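Local coordinates for two-domain protein containing predicted PHP-like metal-dependent phosphoesterase (Bacteroides vulgatus ATCC 8482, PDB 3E38) that binds three zinc ions in a PHP-like domain and is probably a metal-dependent phosphoesterase, perhaps acting as a 5'-3' exonuclease on DNA or RNA, at residues Leu108-Ser111 with Asn112-Glu115; His70-Ser73 with Phe74-Arg78; Phe324-Thr327 with Asn328-Val331; Arg251-Phe254 with Glu255-Lys259. All coordinates share one frame; numbering follows the deposited sequence.

The four contacts fall into two pairs on opposite sides of the chain's centre. Contacts 1 and 2 belong to the zinc-binding PHP-like part and touch each other: Ser111 N lies 2.7 Å from Asn71 OD1 in a probable hydrogen bond, and their centres are 12 Å apart. Both lie near the metal site without binding it, with the side chain of Leu114 about 13 Å and that of Ser73 about 12 Å from a bound zinc ion. Contacts 3 and 4, also 12 Å between centres, meet at the Ig-like part, where Val326 CG2 packs 3.7 Å from Phe254 CE1. About 40 Å separates the centres of contacts 1 and 3, and contacts 3 and 4 both lie away from the metals.

Contact 1. Residues Leu108-Ser111 with Asn112-Glu115; sequences LSDS and NPLE
Asp110 lays its carboxylate against the ring of Pro113, the two side chains crossing at about a right angle with OD1 of Asp110 3.3 Å from CD of Pro113. CG of Asp110 stands anti to the backbone N (chi1 -176°), which swings the carboxylate forward over the start of the 3-10 turn at 112-114. There OD1 of Asp110 also accepts the backbone N-H of Asn112 at 3.1 Å, a bent bond (143°) that reaches it from above the carboxylate plane. The same oxygen is held by Asn71 ND2. With an alanine at Asp110, the amide of Asn112 and the side-chain amide of Asn71 would probably lose this shared acceptor, leaving one side of the proline ring uncovered. The turn itself is closed by Leu114 N bonding to Ser111 O at 2.9 Å. On the buried side, Leu108 and Leu114 meet tip to tip, with CD1 of Leu108 3.4 Å from CD2 of Leu114, tighter than usual for two methyls; strand 87-95 and helix 119-128 pack around them. This loop linking strand 102-106 to helix 119-128 thus has two kinds of fastening: a carboxylate oxygen that takes N-H groups from Asn112 and Asn71, and close leucine packing that seats it on the core.

Contact 2. Residues His70-Ser73 with Phe74-Arg78; sequences HNRS and FDLCR
Arg72 carries CG anti to its own amide nitrogen (chi1 -175°) and then bends at chi2 (62°), a course that carries its guanidinium forward along the helix, one turn on, to Leu76. CD2 of Leu76 lies over one guanidinium face, towards its rim, 3.6 Å from NH2 of Arg72. The flat cation therefore rests on a methyl while its N-H groups remain directed at polar partners: NE forms a salt bridge with Asp65 of the second subunit, and NH1 of Arg72 donates to a water at 3.0 Å. A leucine in place of Arg72 would probably leave Asp65 of the second subunit without this cationic mate and take away the flat group that lies under CD2 of Leu76.

At the helix start, a second water joins three groups, donating to His70 O and to Ser73 OG (2.7 Å) and accepting the N-H of Phe74. Ser73 OG also bonds to Glu55. The first full helical bond runs from Asp75 N to Asn71 O at 3.1 Å, in the carbonyl plane, and Leu76 N follows to Arg72 O at 3.0 Å. Farther along, CG of Arg78 lies over one face of the Phe74 ring, and CZ of Phe74 over one face of the Arg78 guanidinium, each towards the rim.

Helix 72-83 is the connecting helix of a beta-alpha-beta unit between strands 50-56 and 87-95. Phe74 packs on Leu88 and Lys90 of the latter strand, whereas Ser73 and Cys77 lie against Leu53 of strand 50-56 and Pro36 of helix 36-45.

Contact 3. Residues Phe324-Thr327 with Asn328-Val331; sequences FEVT and NFIV
Val326 and Phe329 are joined first through the backbone, by the hydrogen bond that closes a type I beta turn: Phe329 N donates to Val326 O at 3.0 Å and 159°, approaching from above the carbonyl plane. The two side chains lie side by side and point the same way, with CG1 of Val326 3.8 Å from CG of Phe329 and, in an off-centre CH-pi contact, 4.3 Å from the centroid of the Phe329 ring. Val326 places CG1 anti to its backbone N (chi1 -176°), on the side of the turn where the ring lies. The same methyl also packs 3.6 Å from OD1 of Asn328. Across the turn, CD1 of Ile330 approaches O of Thr327 at 3.3 Å.

Polar side chains at the corner are tied to the rest of the fold. Asn328 ND2 donates to the carbonyls of Glu241 and Val281, its OD1 accepts Lys283 N, and Thr327 OG1 pairs with Lys283 O. The turn takes the chain out of strand 321-326 and on to strand 330-332, along the two sides of strand 335-342 in the Ig-like domain. Its chemistry is divided accordingly: the buried amide of Asn328 is satisfied by backbone groups, while valine and phenylalanine supply the apolar packing.

Contact 4. Residues Arg251-Phe254 with Glu255-Lys259; sequences RPFF and EKCVK
The ring of Phe254 receives CG2 of Val258 over one face, offset towards the rim, with CE2 of Phe254 4.0 Å from that methyl. Tyr339 adds an edge-to-face ring contact from strand 335-342. The neighbouring ring of Phe253 is met obliquely by Cys257: SG of Cys257 lies 4.2 Å from the centroid of the Phe253 ring and 31° off its normal, a sulfur-aromatic contact in which CE2 of Phe253 comes to 3.8 Å from the sulfur. In Phe253, CG is anti to the backbone N (chi1 -175°), and Cys257 turns SG anti to its carbonyl carbon (chi1 -74°), which points the sulfur back one helical turn towards the ring.

Along the backbone, the bonding changes character as the helix ends. Glu255 N bonds to Arg251 O at 3.2 Å in the i to i-4 pattern. Beyond it, shorter steps take over: Lys256 N donates to Phe253 O at 2.9 Å and Cys257 N to Phe254 O at 2.9 Å, both from well above the carbonyl plane. The longer i to i-4 bonds of Lys256 and Val258 are weak. Polar ends reach elsewhere, Arg251 to Glu247 and Lys256 to Asp14, each by a salt bridge.

This is the junction at which helix 247-257 runs directly into strand 258-265. As its bonding shifts from the alpha pattern to 3-10-like steps, the Phe253-Cys257 pair packs within the last turn, and the Phe254-Val258 pair bridges from it to the first strand residue, making the junction chiefly apolar on its buried side.

Contact 1. Residues Leu108-Ser111 with Asn112-Glu115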
# COMPACT_ATOMS: atom_id res chain seq x y z
N LEU B 108 10.57 -37.48 -0.66
CA LEU B 108 10.14 -38.73 -0.04
C LEU B 108 9.07 -39.39 -0.86
O LEU B 108 8.36 -38.73 -1.64
CB LEU B 108 9.54 -38.48 1.37
CG LEU B 108 10.57 -37.99 2.39
CD1 LEU B 108 9.95 -37.71 3.75
CD2 LEU B 108 11.77 -38.95 2.52
N SER B 109 8.93 -40.70 -0.63
CA SER B 109 7.86 -41.50 -1.23
C SER B 109 6.83 -41.83 -0.16
O SER B 109 5.63 -41.97 -0.43
CB SER B 109 8.41 -42.77 -1.88
OG SER B 109 9.05 -43.59 -0.93
N ASP B 110 7.29 -41.86 1.07
CA ASP B 110 6.43 -42.16 2.22
C ASP B 110 7.00 -41.53 3.51
O ASP B 110 8.16 -41.78 3.91
CB ASP B 110 6.27 -43.71 2.30
CG ASP B 110 5.32 -44.16 3.38
OD1 ASP B 110 4.76 -43.32 4.13
OD2 ASP B 110 5.14 -45.37 3.51
N SER B 111 6.18 -40.70 4.13
CA SER B 111 6.58 -39.94 5.34
C SER B 111 6.60 -40.76 6.62
O SER B 111 7.47 -40.61 7.49
CB SER B 111 5.70 -38.70 5.52
OG SER B 111 5.98 -37.71 4.50
N ASN B 112 5.68 -41.71 6.65
CA ASN B 112 5.44 -42.55 7.84
C ASN B 112 6.66 -43.23 8.44
O ASN B 112 6.81 -43.27 9.66
CB ASN B 112 4.39 -43.59 7.52
CG ASN B 112 3.01 -43.02 7.53
OD1 ASN B 112 2.76 -42.03 8.21
ND2 ASN B 112 2.10 -43.64 6.79
N PRO B 113 7.50 -43.81 7.60
CA PRO B 113 8.65 -44.52 8.13
C PRO B 113 9.64 -43.62 8.85
O PRO B 113 10.53 -44.13 9.53
CB PRO B 113 9.31 -45.11 6.86
CG PRO B 113 8.23 -45.23 5.90
CD PRO B 113 7.24 -44.16 6.19
N LEU B 114 9.49 -42.30 8.68
CA LEU B 114 10.43 -41.35 9.33
C LEU B 114 10.18 -41.23 10.86
O LEU B 114 10.99 -40.72 11.64
CB LEU B 114 10.45 -39.97 8.66
CG LEU B 114 11.27 -39.88 7.38
CD1 LEU B 114 10.85 -40.98 6.35
CD2 LEU B 114 11.17 -38.45 6.79
N GLU B 115 9.05 -41.77 11.28
CA GLU B 115 8.72 -41.77 12.70
C GLU B 115 9.46 -42.94 13.33
O GLU B 115 9.06 -44.08 13.17
CB GLU B 115 7.22 -41.89 12.90
CG GLU B 115 6.82 -41.75 14.32
CD GLU B 115 5.30 -41.79 14.52
OE1 GLU B 115 4.54 -41.78 13.52
OE2 GLU B 115 4.88 -41.81 15.68

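Contact 2. Residues His70-Ser73 with Phe74-Arg78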
# COMPACT_ATOMS: atom_id res chain seq x y z
N HIS B 70 1.25 -39.41 8.55
CA HIS B 70 2.21 -38.42 8.11
C HIS B 70 2.17 -38.08 6.64
O HIS B 70 2.85 -37.16 6.19
CB HIS B 70 3.62 -38.86 8.47
CG HIS B 70 3.81 -39.08 9.94
ND1 HIS B 70 4.00 -38.05 10.83
CD2 HIS B 70 3.85 -40.22 10.66
CE1 HIS B 70 4.14 -38.55 12.04
NE2 HIS B 70 4.06 -39.87 11.97
N ASN B 71 1.35 -38.78 5.88
CA ASN B 71 1.29 -38.54 4.44
C ASN B 71 0.06 -37.71 4.10
O ASN B 71 -0.10 -37.21 3.01
CB ASN B 71 1.26 -39.87 3.69
CG ASN B 71 2.50 -40.68 3.89
OD1 ASN B 71 3.61 -40.19 3.69
ND2 ASN B 71 2.33 -41.97 4.23
N ARG B 72 -0.80 -37.55 5.09
CA ARG B 72 -2.12 -36.94 4.82
C ARG B 72 -2.13 -35.45 4.29
O ARG B 72 -2.95 -35.11 3.42
CB ARG B 72 -2.99 -37.09 6.07
CG ARG B 72 -4.42 -36.60 5.93
CD ARG B 72 -5.19 -37.34 4.91
NE ARG B 72 -6.59 -36.89 4.95
CZ ARG B 72 -7.47 -37.07 3.99
NH1 ARG B 72 -7.12 -37.69 2.88
NH2 ARG B 72 -8.71 -36.60 4.13
N SER B 73 -1.29 -34.54 4.78
CA SER B 73 -1.42 -33.16 4.28
C SER B 73 -1.00 -33.11 2.80
O SER B 73 -1.60 -32.43 2.00
CB SER B 73 -0.66 -32.18 5.16
OG SER B 73 0.67 -32.54 5.29
N PHE B 74 -0.04 -33.94 2.44
CA PHE B 74 0.39 -34.06 1.05
C PHE B 74 -0.77 -34.56 0.20
O PHE B 74 -1.09 -34.07 -0.85
CB PHE B 74 1.60 -35.01 0.95
CG PHE B 74 1.97 -35.41 -0.46
CD1 PHE B 74 2.89 -34.66 -1.21
CD2 PHE B 74 1.47 -36.58 -1.01
CE1 PHE B 74 3.23 -35.02 -2.46
CE2 PHE B 74 1.83 -36.96 -2.26
CZ PHE B 74 2.70 -36.16 -3.01
N ASP B 75 -1.43 -35.56 0.70
CA ASP B 75 -2.53 -36.16 -0.04
C ASP B 75 -3.58 -35.12 -0.34
O ASP B 75 -4.16 -35.07 -1.43
CB ASP B 75 -3.16 -37.33 0.76
CG ASP B 75 -2.29 -38.60 0.80
OD1 ASP B 75 -1.19 -38.67 0.17
OD2 ASP B 75 -2.72 -39.55 1.50
N LEU B 76 -3.83 -34.26 0.63
CA LEU B 76 -4.91 -33.24 0.50
C LEU B 76 -4.60 -32.11 -0.48
O LEU B 76 -5.49 -31.41 -0.95
CB LEU B 76 -5.20 -32.62 1.87
CG LEU B 76 -5.94 -33.53 2.84
CD1 LEU B 76 -5.89 -33.00 4.25
CD2 LEU B 76 -7.42 -33.69 2.35
N CYS B 77 -3.33 -31.94 -0.77
CA CYS B 77 -2.89 -30.84 -1.63
C CYS B 77 -2.80 -31.19 -3.10
O CYS B 77 -2.73 -30.32 -3.95
CB CYS B 77 -1.46 -30.41 -1.23
SG CYS B 77 -1.43 -29.54 0.30
N ARG B 78 -2.82 -32.48 -3.37
CA ARG B 78 -2.55 -32.99 -4.73
C ARG B 78 -3.45 -32.47 -5.84
O ARG B 78 -3.00 -32.06 -6.88
CB ARG B 78 -2.57 -34.51 -4.71
CG ARG B 78 -1.43 -35.10 -3.84
CD ARG B 78 -1.23 -36.62 -4.03
NE ARG B 78 -0.52 -36.85 -5.29
CZ ARG B 78 0.09 -37.97 -5.66
NH1 ARG B 78 0.10 -39.05 -4.88
NH2 ARG B 78 0.69 -38.00 -6.83
O HOH W 1 1.93 -34.86 4.67
O HOH W 2 -4.98 -39.69 2.39

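Contact 3. Residues Phe324-Thr327 with Asn328-Val331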
# COMPACT_ATOMS: atom_id res chain seq x y z
N PHE B 324 32.64 -2.32 -9.22
CA PHE B 324 31.72 -2.24 -8.10
C PHE B 324 31.29 -3.58 -7.57
O PHE B 324 31.30 -4.62 -8.24
CB PHE B 324 30.48 -1.41 -8.49
CG PHE B 324 29.76 -1.91 -9.71
CD1 PHE B 324 28.86 -2.95 -9.63
CD2 PHE B 324 29.99 -1.32 -10.95
CE1 PHE B 324 28.18 -3.39 -10.76
CE2 PHE B 324 29.32 -1.77 -12.08
CZ PHE B 324 28.41 -2.80 -11.98
N GLU B 325 30.92 -3.54 -6.30
CA GLU B 325 30.36 -4.71 -5.63
C GLU B 325 28.81 -4.66 -5.70
O GLU B 325 28.24 -3.61 -5.55
CB GLU B 325 30.79 -4.71 -4.17
CG GLU B 325 30.42 -5.90 -3.37
CD GLU B 325 30.70 -5.67 -1.89
OE1 GLU B 325 31.15 -4.55 -1.57
OE2 GLU B 325 30.44 -6.57 -1.05
N VAL B 326 28.15 -5.79 -5.99
CA VAL B 326 26.68 -5.83 -5.92
C VAL B 326 26.47 -6.35 -4.53
O VAL B 326 26.40 -7.56 -4.31
CB VAL B 326 26.00 -6.75 -6.91
CG1 VAL B 326 24.42 -6.61 -6.77
CG2 VAL B 326 26.50 -6.45 -8.33
N THR B 327 26.33 -5.40 -3.61
CA THR B 327 26.34 -5.66 -2.16
C THR B 327 25.28 -6.62 -1.68
O THR B 327 25.47 -7.25 -0.64
CB THR B 327 26.20 -4.33 -1.31
OG1 THR B 327 24.93 -3.70 -1.58
CG2 THR B 327 27.34 -3.34 -1.60
N ASN B 328 24.18 -6.74 -2.41
CA ASN B 328 23.10 -7.62 -1.95
C ASN B 328 23.06 -8.96 -2.68
O ASN B 328 22.13 -9.73 -2.54
CB ASN B 328 21.73 -6.91 -1.98
CG ASN B 328 21.30 -6.50 -3.35
OD1 ASN B 328 22.11 -6.03 -4.12
ND2 ASN B 328 19.98 -6.59 -3.64
N PHE B 329 24.08 -9.20 -3.49
CA PHE B 329 24.28 -10.51 -4.16
C PHE B 329 25.41 -11.17 -3.42
O PHE B 329 26.59 -11.03 -3.78
CB PHE B 329 24.62 -10.36 -5.63
CG PHE B 329 23.38 -10.30 -6.53
CD1 PHE B 329 22.17 -9.85 -6.04
CD2 PHE B 329 23.46 -10.68 -7.86
CE1 PHE B 329 21.08 -9.79 -6.86
CE2 PHE B 329 22.36 -10.63 -8.68
CZ PHE B 329 21.17 -10.18 -8.19
N ILE B 330 25.03 -11.90 -2.38
CA ILE B 330 25.98 -12.50 -1.44
C ILE B 330 26.60 -13.79 -1.94
O ILE B 330 25.91 -14.79 -2.11
CB ILE B 330 25.35 -12.75 -0.08
CG1 ILE B 330 24.65 -11.47 0.43
CG2 ILE B 330 26.43 -13.25 0.88
CD1 ILE B 330 25.60 -10.24 0.64
N VAL B 331 27.92 -13.74 -2.14
CA VAL B 331 28.67 -14.86 -2.71
C VAL B 331 29.47 -15.61 -1.62
O VAL B 331 29.93 -16.75 -1.79
CB VAL B 331 29.57 -14.37 -3.92
CG1 VAL B 331 28.68 -13.67 -5.00
CG2 VAL B 331 30.78 -13.46 -3.47

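Contact 4. Residues Arg251-Phe254 with Glu255-Lys259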
# COMPACT_ATOMS: atom_id res chain seq x y z
N ARG B 251 27.02 -14.32 -10.71
CA ARG B 251 27.64 -13.47 -11.70
C ARG B 251 26.82 -13.48 -12.99
O ARG B 251 26.40 -12.43 -13.45
CB ARG B 251 29.10 -13.87 -11.99
CG ARG B 251 29.72 -13.13 -13.16
CD ARG B 251 31.23 -13.44 -13.24
NE ARG B 251 31.83 -13.25 -11.93
CZ ARG B 251 32.11 -12.05 -11.40
NH1 ARG B 251 31.85 -10.97 -12.10
NH2 ARG B 251 32.64 -11.93 -10.18
N PRO B 252 26.59 -14.66 -13.58
CA PRO B 252 25.82 -14.64 -14.82
C PRO B 252 24.38 -14.21 -14.65
O PRO B 252 23.75 -13.79 -15.62
CB PRO B 252 25.85 -16.12 -15.27
CG PRO B 252 26.28 -16.91 -14.07
CD PRO B 252 27.23 -15.97 -13.37
N PHE B 253 23.89 -14.32 -13.42
CA PHE B 253 22.46 -13.98 -13.10
C PHE B 253 22.34 -12.48 -13.10
O PHE B 253 21.43 -11.89 -13.68
CB PHE B 253 22.04 -14.62 -11.76
CG PHE B 253 20.59 -14.43 -11.41
CD1 PHE B 253 19.60 -15.17 -12.05
CD2 PHE B 253 20.21 -13.53 -10.42
CE1 PHE B 253 18.25 -15.01 -11.72
CE2 PHE B 253 18.86 -13.37 -10.10
CZ PHE B 253 17.88 -14.11 -10.75
N PHE B 254 23.33 -11.84 -12.51
CA PHE B 254 23.35 -10.39 -12.44
C PHE B 254 23.40 -9.82 -13.82
O PHE B 254 22.78 -8.82 -14.11
CB PHE B 254 24.54 -9.85 -11.67
CG PHE B 254 24.60 -8.34 -11.64
CD1 PHE B 254 23.72 -7.61 -10.87
CD2 PHE B 254 25.55 -7.65 -12.40
CE1 PHE B 254 23.76 -6.23 -10.84
CE2 PHE B 254 25.59 -6.24 -12.36
CZ PHE B 254 24.71 -5.55 -11.58
N GLU B 255 24.16 -10.48 -14.66
CA GLU B 255 24.35 -10.05 -16.07
C GLU B 255 23.02 -10.06 -16.82
O GLU B 255 22.78 -9.28 -17.74
CB GLU B 255 25.40 -10.95 -16.74
CG GLU B 255 25.90 -10.48 -18.09
CD GLU B 255 24.95 -10.79 -19.22
OE1 GLU B 255 24.45 -11.94 -19.30
OE2 GLU B 255 24.72 -9.88 -20.06
N LYS B 256 22.12 -10.91 -16.37
CA LYS B 256 20.79 -11.03 -16.98
C LYS B 256 19.79 -10.06 -16.34
O LYS B 256 18.71 -9.81 -16.89
CB LYS B 256 20.26 -12.44 -16.76
CG LYS B 256 21.07 -13.52 -17.37
CD LYS B 256 20.79 -13.62 -18.81
CE LYS B 256 21.22 -14.97 -19.32
NZ LYS B 256 20.92 -15.06 -20.75
N CYS B 257 20.18 -9.51 -15.20
CA CYS B 257 19.29 -8.63 -14.40
C CYS B 257 19.29 -7.19 -14.87
O CYS B 257 18.37 -6.43 -14.61
CB CYS B 257 19.67 -8.65 -12.93
SG CYS B 257 19.23 -10.15 -12.04
N VAL B 258 20.37 -6.85 -15.56
CA VAL B 258 20.56 -5.48 -16.05
C VAL B 258 20.83 -5.48 -17.53
O VAL B 258 21.39 -6.41 -18.09
CB VAL B 258 21.70 -4.71 -15.29
CG1 VAL B 258 21.31 -4.48 -13.84
CG2 VAL B 258 23.04 -5.45 -15.39
N LYS B 259 20.34 -4.42 -18.15
CA LYS B 259 20.59 -4.18 -19.55
C LYS B 259 21.39 -2.90 -19.62
O LYS B 259 20.87 -1.84 -19.39
CB LYS B 259 19.29 -4.07 -20.34
CG LYS B 259 19.49 -3.74 -21.82
CD LYS B 259 18.19 -3.92 -22.62
CE LYS B 259 17.05 -3.03 -22.09
NZ LYS B 259 15.78 -3.17 -22.87